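Local structure of DsbA-like disulfide oxidoreductase (Wolbachia endosymbiont of Drosophila melanogaster, 6EEZ) at residues K56-D61 / T173-L178. The protein probably catalyses thiol-disulfide exchange, acting as a disulfide isomerase of the DsbA-like branch of the thioredoxin superfamily. Sequence-based numbering, arbitrary orientation.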
loop_
_atom_site.group_PDB
_atom_site.type_symbol
_atom_site.label_atom_id
_atom_site.label_comp_id
_atom_site.label_asym_id
_atom_site.label_seq_id
_atom_site.Cartn_x
_atom_site.Cartn_y
_atom_site.Cartn_z
ATOM N N LYS A 56 7.104 1.676 -8.089
ATOM C CA LYS A 56 8.546 1.556 -7.913
ATOM C C LYS A 56 9.277 2.787 -8.465
ATOM O O LYS A 56 10.081 3.392 -7.768
ATOM C CB LYS A 56 9.057 0.283 -8.582
ATOM C CG LYS A 56 10.455 -0.078 -8.198
ATOM C CD LYS A 56 10.824 -1.375 -8.840
ATOM C CE LYS A 56 12.262 -1.726 -8.618
ATOM N NZ LYS A 56 12.486 -3.118 -9.088
ATOM N N GLN A 57 8.978 3.175 -9.702
ATOM C CA GLN A 57 9.634 4.319 -10.315
ATOM C C GLN A 57 9.322 5.625 -9.581
ATOM O O GLN A 57 10.211 6.458 -9.410
ATOM C CB GLN A 57 9.250 4.415 -11.798
ATOM C CG GLN A 57 9.901 3.318 -12.633
ATOM C CD GLN A 57 9.437 3.282 -14.074
ATOM O OE1 GLN A 57 8.484 3.950 -14.447
ATOM N NE2 GLN A 57 10.113 2.485 -14.891
ATOM N N LEU A 58 8.082 5.799 -9.123
ATOM C CA LEU A 58 7.680 7.037 -8.450
ATOM C C LEU A 58 8.413 7.186 -7.131
ATOM O O LEU A 58 8.821 8.285 -6.756
ATOM C CB LEU A 58 6.175 7.064 -8.216
ATOM C CG LEU A 58 5.565 8.444 -7.949
ATOM C CD1 LEU A 58 5.639 9.314 -9.213
ATOM C CD2 LEU A 58 4.106 8.291 -7.448
ATOM N N ILE A 59 8.580 6.060 -6.438
ATOM C CA ILE A 59 9.385 5.994 -5.221
ATOM C C ILE A 59 10.877 6.294 -5.518
ATOM O O ILE A 59 11.507 7.077 -4.806
ATOM C CB ILE A 59 9.188 4.599 -4.540
ATOM C CG1 ILE A 59 7.776 4.516 -3.927
ATOM C CG2 ILE A 59 10.196 4.352 -3.452
ATOM C CD1 ILE A 59 7.437 3.183 -3.305
ATOM N N ASN A 60 11.427 5.724 -6.590
ATOM C CA ASN A 60 12.863 5.831 -6.863
ATOM C C ASN A 60 13.244 7.223 -7.379
ATOM O O ASN A 60 14.386 7.640 -7.219
ATOM C CB ASN A 60 13.307 4.746 -7.862
ATOM C CG ASN A 60 14.823 4.593 -7.939
ATOM O OD1 ASN A 60 15.527 4.680 -6.918
ATOM N ND2 ASN A 60 15.341 4.362 -9.153
ATOM N N ASP A 61 12.295 7.941 -7.983
ATOM C CA ASP A 61 12.469 9.378 -8.274
ATOM C C ASP A 61 13.055 10.190 -7.100
ATOM O O ASP A 61 13.697 11.211 -7.313
ATOM C CB ASP A 61 11.130 10.017 -8.664
ATOM C CG ASP A 61 10.631 9.558 -10.014
ATOM O OD1 ASP A 61 11.342 8.774 -10.679
ATOM O OD2 ASP A 61 9.522 9.989 -10.405
ATOM N N THR A 173 -3.537 5.018 -12.813
ATOM C CA THR A 173 -3.167 6.356 -13.221
ATOM C C THR A 173 -1.836 6.347 -13.918
ATOM O O THR A 173 -0.889 5.758 -13.422
ATOM C CB THR A 173 -3.068 7.300 -12.010
ATOM O OG1 THR A 173 -4.252 7.175 -11.222
ATOM C CG2 THR A 173 -2.887 8.731 -12.458
ATOM N N ASP A 174 -1.761 7.028 -15.050
ATOM C CA ASP A 174 -0.501 7.176 -15.770
ATOM C C ASP A 174 0.571 7.819 -14.894
ATOM O O ASP A 174 0.298 8.744 -14.113
ATOM C CB ASP A 174 -0.710 8.009 -17.035
ATOM C CG ASP A 174 -1.538 7.274 -18.088
ATOM O OD1 ASP A 174 -1.517 6.017 -18.097
ATOM O OD2 ASP A 174 -2.190 7.951 -18.919
ATOM N N LEU A 175 1.792 7.324 -15.047
ATOM C CA LEU A 175 2.933 7.775 -14.256
ATOM C C LEU A 175 3.212 9.271 -14.416
ATOM O O LEU A 175 3.563 9.939 -13.451
ATOM C CB LEU A 175 4.186 6.973 -14.643
ATOM C CG LEU A 175 5.448 7.211 -13.806
ATOM C CD1 LEU A 175 5.159 7.097 -12.319
ATOM C CD2 LEU A 175 6.579 6.226 -14.216
ATOM N N ASN A 176 3.042 9.789 -15.630
ATOM C CA ASN A 176 3.341 11.188 -15.912
ATOM C C ASN A 176 2.418 12.145 -15.164
ATOM O O ASN A 176 2.797 13.268 -14.858
ATOM C CB ASN A 176 3.255 11.459 -17.420
ATOM C CG ASN A 176 1.852 11.257 -17.973
ATOM O OD1 ASN A 176 1.337 10.142 -17.989
ATOM N ND2 ASN A 176 1.235 12.333 -18.452
ATOM N N VAL A 177 1.206 11.697 -14.862
ATOM C CA VAL A 177 0.256 12.525 -14.119
ATOM C C VAL A 177 0.670 12.599 -12.670
ATOM O O VAL A 177 0.667 13.667 -12.054
ATOM C CB VAL A 177 -1.155 11.970 -14.221
ATOM C CG1 VAL A 177 -2.133 12.737 -13.295
ATOM C CG2 VAL A 177 -1.606 12.017 -15.658
ATOM N N LEU A 178 1.030 11.449 -12.128
ATOM C CA LEU A 178 1.536 11.383 -10.777
ATOM C C LEU A 178 2.813 12.211 -10.632
ATOM O O LEU A 178 2.980 12.925 -9.649
ATOM C CB LEU A 178 1.791 9.933 -10.380
ATOM C CG LEU A 178 0.584 8.986 -10.456
ATOM C CD1 LEU A 178 1.029 7.613 -9.973
ATOM C CD2 LEU A 178 -0.658 9.454 -9.640
#
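L58 meets L175 and L178 through its two methyl groups, and the three leucines contribute most of the 199 Å² buried between segments 56-61 and 173-178. CD1 of L58 lies 3.8 Å from CD1 of L175, the two side chains sliding past each other in opposite directions. The other branch goes deeper: CD2 of L58 is 4.0 Å from CD1 of L178, whose side chain runs at about a right angle to it. CB of L178 stands equally far, 4.1 Å, from both methyls of L58, so it faces the fork of that leucine. The CA atoms of L58 and L175 are 7.5 Å apart; each CB points toward the other segment, and chi1 (-161° in L58, -174° in L175) sets CG anti to the backbone N, beside the carbonyl carbon.

In the thioredoxin fold this is the packing of two helices on one face of the central sheet: helix 52-60, which follows the C45-C48 disulfide, probably the redox-active pair of the CxxC motif, and the C-terminal helix 175-185. L178 is buried against F169, L162 and I164 of the strands, while I59 of the other helix rests on Y66 and F68.

Q57, exposed and extended beyond CG, adds a contact at the rim, crossing L175 at about a right angle. Its CB meets CD2 of L175 at 4.0 Å; OE1 to the same CD2, at 3.0 Å, is tight for an oxygen against a methyl, and its exact length is doubtful. D61 also forms a salt bridge through OD2 to NE of R179 in helix 175-185.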